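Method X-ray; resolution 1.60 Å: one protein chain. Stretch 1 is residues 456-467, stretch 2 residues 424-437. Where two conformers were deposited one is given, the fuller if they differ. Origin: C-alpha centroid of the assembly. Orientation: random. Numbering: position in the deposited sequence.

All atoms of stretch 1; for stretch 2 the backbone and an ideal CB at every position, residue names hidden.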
# COMPACT_ATOMS: atom_id res chain seq x y z
N ARG A 456 -5.82 -18.59 25.15
CA ARG A 456 -6.20 -19.11 23.84
C ARG A 456 -5.85 -18.08 22.78
O ARG A 456 -5.23 -17.06 23.08
CB ARG A 456 -7.70 -19.42 23.81
CG ARG A 456 -8.02 -20.77 23.21
CD ARG A 456 -9.50 -21.08 23.23
NE ARG A 456 -10.25 -20.40 22.17
CZ ARG A 456 -10.14 -20.69 20.87
NH1 ARG A 456 -9.31 -21.65 20.46
NH2 ARG A 456 -10.86 -20.03 19.98
N HIS A 457 -6.24 -18.34 21.54
CA HIS A 457 -6.19 -17.32 20.50
C HIS A 457 -7.53 -17.18 19.81
O HIS A 457 -7.67 -17.52 18.64
CB HIS A 457 -5.10 -17.62 19.46
CG HIS A 457 -3.73 -17.21 19.89
ND1 HIS A 457 -2.71 -18.12 20.09
CD2 HIS A 457 -3.21 -15.99 20.17
CE1 HIS A 457 -1.62 -17.47 20.47
NE2 HIS A 457 -1.90 -16.18 20.53
N PRO A 458 -8.53 -16.67 20.54
CA PRO A 458 -9.85 -16.54 19.93
C PRO A 458 -9.86 -15.41 18.90
O PRO A 458 -8.95 -14.57 18.83
CB PRO A 458 -10.75 -16.17 21.12
CG PRO A 458 -9.93 -16.46 22.38
CD PRO A 458 -8.51 -16.21 21.94
N THR A 459 -10.89 -15.40 18.07
CA THR A 459 -11.15 -14.20 17.28
C THR A 459 -11.67 -13.19 18.28
O THR A 459 -12.66 -13.45 18.96
CB THR A 459 -12.23 -14.51 16.25
OG1 THR A 459 -11.72 -15.48 15.32
CG2 THR A 459 -12.62 -13.25 15.52
N ARG A 460 -11.00 -12.05 18.38
CA ARG A 460 -11.33 -11.06 19.42
C ARG A 460 -12.21 -9.98 18.81
O ARG A 460 -12.09 -9.66 17.62
CB ARG A 460 -10.06 -10.38 19.94
CG ARG A 460 -9.12 -11.33 20.68
CD ARG A 460 -9.78 -11.86 21.93
NE ARG A 460 -8.83 -12.56 22.79
CZ ARG A 460 -9.14 -13.16 23.92
NH1 ARG A 460 -10.41 -13.18 24.38
NH2 ARG A 460 -8.19 -13.76 24.60
N TYR A 461 -13.12 -9.47 19.64
CA TYR A 461 -14.03 -8.40 19.23
C TYR A 461 -13.98 -7.28 20.26
O TYR A 461 -14.99 -6.65 20.58
CB TYR A 461 -15.47 -8.93 19.13
CG TYR A 461 -15.68 -9.98 18.05
CD1 TYR A 461 -15.28 -9.75 16.75
CD2 TYR A 461 -16.29 -11.20 18.34
CE1 TYR A 461 -15.47 -10.70 15.75
CE2 TYR A 461 -16.47 -12.16 17.35
CZ TYR A 461 -16.08 -11.89 16.06
OH TYR A 461 -16.26 -12.84 15.07
N GLU A 462 -12.78 -7.03 20.79
CA GLU A 462 -12.57 -5.93 21.72
C GLU A 462 -12.56 -4.61 20.98
O GLU A 462 -13.31 -3.68 21.33
CB GLU A 462 -11.23 -6.12 22.41
CG GLU A 462 -11.04 -5.26 23.63
CD GLU A 462 -11.93 -5.62 24.81
OE1 GLU A 462 -12.21 -6.82 25.10
OE2 GLU A 462 -12.36 -4.66 25.48
N LEU A 463 -11.68 -4.52 19.99
CA LEU A 463 -11.66 -3.36 19.11
C LEU A 463 -12.10 -3.84 17.74
O LEU A 463 -11.45 -4.74 17.17
CB LEU A 463 -10.24 -2.80 18.99
CG LEU A 463 -9.50 -2.47 20.29
CD1 LEU A 463 -8.21 -1.74 19.93
CD2 LEU A 463 -10.37 -1.61 21.19
N CYS A 464 -13.19 -3.29 17.21
CA CYS A 464 -13.75 -3.82 15.98
C CYS A 464 -13.70 -2.86 14.82
O CYS A 464 -14.19 -1.72 14.92
CB CYS A 464 -15.21 -4.22 16.20
SG CYS A 464 -15.37 -5.61 17.35
N ILE A 465 -13.12 -3.31 13.70
CA ILE A 465 -13.09 -2.53 12.46
C ILE A 465 -13.54 -3.51 11.38
O ILE A 465 -12.91 -4.57 11.19
CB ILE A 465 -11.66 -2.05 12.15
CG1 ILE A 465 -11.17 -1.13 13.27
CG2 ILE A 465 -11.66 -1.31 10.83
CD1 ILE A 465 -9.74 -0.61 13.01
N GLU A 466 -14.64 -3.20 10.71
CA GLU A 466 -15.19 -4.09 9.69
C GLU A 466 -14.40 -3.92 8.38
O GLU A 466 -14.22 -2.79 7.89
CB GLU A 466 -16.68 -3.78 9.49
CG GLU A 466 -17.36 -4.68 8.41
CD GLU A 466 -18.88 -4.58 8.32
OE1 GLU A 466 -19.51 -3.58 8.76
OE2 GLU A 466 -19.49 -5.54 7.80
N ASP A 467 -13.92 -5.02 7.81
CA ASP A 467 -13.29 -4.95 6.48
C ASP A 467 -14.37 -4.64 5.43
O ASP A 467 -15.43 -5.28 5.40
CB ASP A 467 -12.62 -6.28 6.14
CG ASP A 467 -11.84 -6.21 4.86
OD1 ASP A 467 -12.46 -6.25 3.79
OD2 ASP A 467 -10.61 -6.15 4.92
N UNK A 424 -24.49 4.19 12.46
CA UNK A 424 -23.74 3.42 13.46
C UNK A 424 -23.89 1.93 13.19
O UNK A 424 -25.00 1.43 12.96
CB UNK A 424 -24.22 3.75 14.88
N UNK A 425 -22.76 1.20 13.25
CA UNK A 425 -22.78 -0.27 13.21
C UNK A 425 -22.50 -0.78 14.62
O UNK A 425 -21.46 -0.49 15.20
CB UNK A 425 -21.76 -0.82 12.21
N UNK A 426 -23.43 -1.53 15.20
CA UNK A 426 -23.16 -2.10 16.52
C UNK A 426 -22.49 -3.46 16.36
O UNK A 426 -22.59 -4.08 15.31
CB UNK A 426 -24.45 -2.23 17.34
N UNK A 427 -21.77 -3.91 17.38
CA UNK A 427 -21.21 -5.26 17.36
C UNK A 427 -22.28 -6.31 17.13
O UNK A 427 -22.09 -7.22 16.31
CB UNK A 427 -20.47 -5.55 18.67
N UNK A 428 -23.43 -6.13 17.78
CA UNK A 428 -24.54 -7.07 17.66
C UNK A 428 -25.01 -7.17 16.20
O UNK A 428 -25.34 -8.27 15.74
CB UNK A 428 -25.70 -6.64 18.56
N UNK A 429 -24.95 -6.08 15.44
CA UNK A 429 -25.37 -6.14 14.03
C UNK A 429 -24.54 -7.14 13.25
O UNK A 429 -25.07 -7.85 12.39
CB UNK A 429 -25.26 -4.76 13.38
N UNK A 430 -23.24 -7.25 13.56
CA UNK A 430 -22.36 -8.16 12.82
C UNK A 430 -22.20 -9.54 13.47
O UNK A 430 -21.52 -10.40 12.92
CB UNK A 430 -20.98 -7.52 12.67
N UNK A 431 -22.79 -9.70 14.65
CA UNK A 431 -22.65 -10.92 15.43
C UNK A 431 -21.31 -10.91 16.17
O UNK A 431 -20.81 -11.98 16.53
CB UNK A 431 -22.76 -12.15 14.53
N UNK A 432 -20.77 -9.73 16.40
CA UNK A 432 -19.48 -9.57 17.06
C UNK A 432 -19.64 -9.17 18.53
O UNK A 432 -18.69 -8.72 19.18
CB UNK A 432 -18.64 -8.53 16.32
N UNK A 433 -20.85 -9.34 19.07
CA UNK A 433 -21.12 -8.97 20.46
C UNK A 433 -20.77 -10.09 21.45
O UNK A 433 -20.84 -9.90 22.67
CB UNK A 433 -22.59 -8.59 20.61
N UNK A 434 -20.42 -11.26 20.91
CA UNK A 434 -20.02 -12.42 21.72
C UNK A 434 -18.76 -13.02 21.09
O UNK A 434 -18.69 -13.15 19.87
CB UNK A 434 -21.14 -13.46 21.81
N UNK A 435 -17.75 -13.38 21.91
CA UNK A 435 -16.60 -14.09 21.37
C UNK A 435 -16.75 -15.57 21.69
O UNK A 435 -17.36 -15.94 22.69
CB UNK A 435 -15.29 -13.54 21.93
N UNK A 436 -16.17 -16.40 20.82
CA UNK A 436 -16.06 -17.83 21.05
C UNK A 436 -14.73 -18.08 21.77
O UNK A 436 -13.67 -18.10 21.13
CB UNK A 436 -16.15 -18.61 19.74
N UNK A 437 -14.78 -18.23 23.09
CA UNK A 437 -13.57 -18.38 23.91
C UNK A 437 -13.37 -19.81 24.45
O UNK A 437 -13.73 -20.78 23.79
CB UNK A 437 -13.63 -17.40 25.08

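Position 424 has nothing of stretch 1 within 5.5 Å of its ideal CB, so almost any side chain would serve; it is Ile424. At 425 the CB points toward stretch 1, 5.0 Å from Glu466 OE1, where a small or polar residue would suit; it is Thr425. Position 426 is out of reach and precedes a helical turn, a place for Ser, Thr, Asp or Asn; Thr426 caps the turn, its OG1 accepting from the backbone N of 429 at 3.2 Å.

Position 427 points toward stretch 1, and beyond Cys464 SG lie the carbonyls of Tyr461 and Glu462. A long donor, lysine or perhaps arginine, could reach them. Lys427 does so with chi2 to chi4 all t: NZ donates to Tyr461 O at 2.8 Å and to Glu462 O at 3.1 Å.

Positions 428 and 429 are out of reach and undemanding; they are Arg428 and Met429. At 430 the CB again points toward stretch 1, near the carboxylate of Glu466. A basic residue might pair with it, but an aliphatic one could pack alongside; Leu430 takes the second course, CD1 lying 3.7 Å from Glu466 CD. Position 431 has phi 80°, which favours glycine, and Gly431 ends the helix in a Schellman motif.

At 432 the ideal CB is 3.6 Å from Tyr461 CD1 and 4.5 Å from Cys464 SG. Although the CB points sideways, a flat side chain could lie against the tyrosine. Trp432 forms an offset stack, its five-membered ring 4.1 Å from the Tyr461 ring between centroids with planes at 12°, and CE3 meets Cys464 CB at 3.8 Å and CH2 approaches Glu466 CA at 3.9 Å.

Positions 433 and 434 point away, leaving a free choice; they are His433 and Val434.

The CB at 435 points sideways, but Arg460 offers a guanidinium and Tyr461 a backbone NH. A carboxylate on a side chain long enough to reach could accept from both, one oxygen to each; an amide has an acceptor for only one of them. Glu435 divides its carboxylate between them: OE1 forms a salt bridge with Arg460 NH1 at 2.9 Å, and OE2 accepts from Tyr461 N at 2.9 Å in a nearly straight bond.

At 436 the CA-to-CB bond points sideways, and the ideal CB is 5.5 Å from Arg456 NH2, so an acid or another polar group is plausible. Asp436 nevertheless makes its closest approach through the backbone, with O 3.5 Å from Pro458 CB. At 437 Pro458 CG is 4.7 Å from the ideal CB, inviting a modest aliphatic group; Val437 CG1 packs 4.4 Å from Pro458 CG.

Stretch 2 (424-437) ITTKRMLGWHVEDV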
# COMPACT_ATOMS: atom_id res chain seq x y z
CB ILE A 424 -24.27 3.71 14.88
CG1 ILE A 424 -24.00 5.16 15.29
CG2 ILE A 424 -23.69 2.71 15.93
CD1 ILE A 424 -22.58 5.56 15.31
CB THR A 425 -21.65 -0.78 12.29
OG1 THR A 425 -21.91 -0.35 10.96
CG2 THR A 425 -21.61 -2.31 12.30
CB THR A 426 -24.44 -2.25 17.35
OG1 THR A 426 -25.29 -3.23 16.76
CG2 THR A 426 -25.18 -0.89 17.46
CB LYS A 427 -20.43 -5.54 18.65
CG LYS A 427 -19.17 -4.67 18.76
CD LYS A 427 -18.37 -5.03 19.99
CE LYS A 427 -17.23 -3.99 20.20
NZ LYS A 427 -16.36 -4.37 21.37
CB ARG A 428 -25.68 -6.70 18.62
CG ARG A 428 -26.85 -7.67 18.52
CD ARG A 428 -27.93 -7.30 19.51
NE ARG A 428 -27.49 -7.49 20.90
CZ ARG A 428 -27.69 -8.60 21.60
NH1 ARG A 428 -28.32 -9.63 21.06
NH2 ARG A 428 -27.24 -8.68 22.85
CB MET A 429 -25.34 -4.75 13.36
CG MET A 429 -26.45 -3.81 13.85
SD MET A 429 -26.12 -2.15 13.25
CE MET A 429 -25.89 -2.67 11.55
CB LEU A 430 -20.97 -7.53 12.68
CG LEU A 430 -20.93 -6.13 12.05
CD1 LEU A 430 -19.48 -5.71 11.74
CD2 LEU A 430 -21.74 -6.07 10.77
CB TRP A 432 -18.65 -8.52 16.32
CG TRP A 432 -18.20 -8.94 14.96
CD1 TRP A 432 -18.48 -10.12 14.31
CD2 TRP A 432 -17.39 -8.18 14.07
NE1 TRP A 432 -17.88 -10.14 13.08
CE2 TRP A 432 -17.22 -8.95 12.89
CE3 TRP A 432 -16.82 -6.91 14.13
CZ2 TRP A 432 -16.47 -8.50 11.80
CZ3 TRP A 432 -16.06 -6.46 13.09
CH2 TRP A 432 -15.89 -7.25 11.92
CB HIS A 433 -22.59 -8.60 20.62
CG HIS A 433 -23.51 -9.71 20.26
ND1 HIS A 433 -23.53 -10.28 19.01
CD2 HIS A 433 -24.43 -10.38 21.00
CE1 HIS A 433 -24.42 -11.26 18.98
NE2 HIS A 433 -24.98 -11.34 20.18
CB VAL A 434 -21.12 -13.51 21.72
CG1 VAL A 434 -20.68 -14.75 22.50
CG2 VAL A 434 -22.42 -12.96 22.30
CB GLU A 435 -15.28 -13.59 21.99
CG GLU A 435 -14.87 -12.19 21.64
CD GLU A 435 -13.61 -11.75 22.41
OE1 GLU A 435 -13.01 -12.60 23.12
OE2 GLU A 435 -13.23 -10.56 22.35
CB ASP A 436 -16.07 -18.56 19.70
CG ASP A 436 -16.32 -20.05 19.83
OD1 ASP A 436 -16.16 -20.59 20.95
OD2 ASP A 436 -16.66 -20.68 18.81
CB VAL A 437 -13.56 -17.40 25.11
CG1 VAL A 437 -13.70 -15.96 24.64
CG2 VAL A 437 -14.66 -17.75 26.09
O HOH W 1 -17.75 -8.08 21.77
O HOH W 2 -11.86 -9.65 24.54
O HOH W 3 -14.72 -15.17 18.75
O HOH W 4 -12.77 -17.64 18.38
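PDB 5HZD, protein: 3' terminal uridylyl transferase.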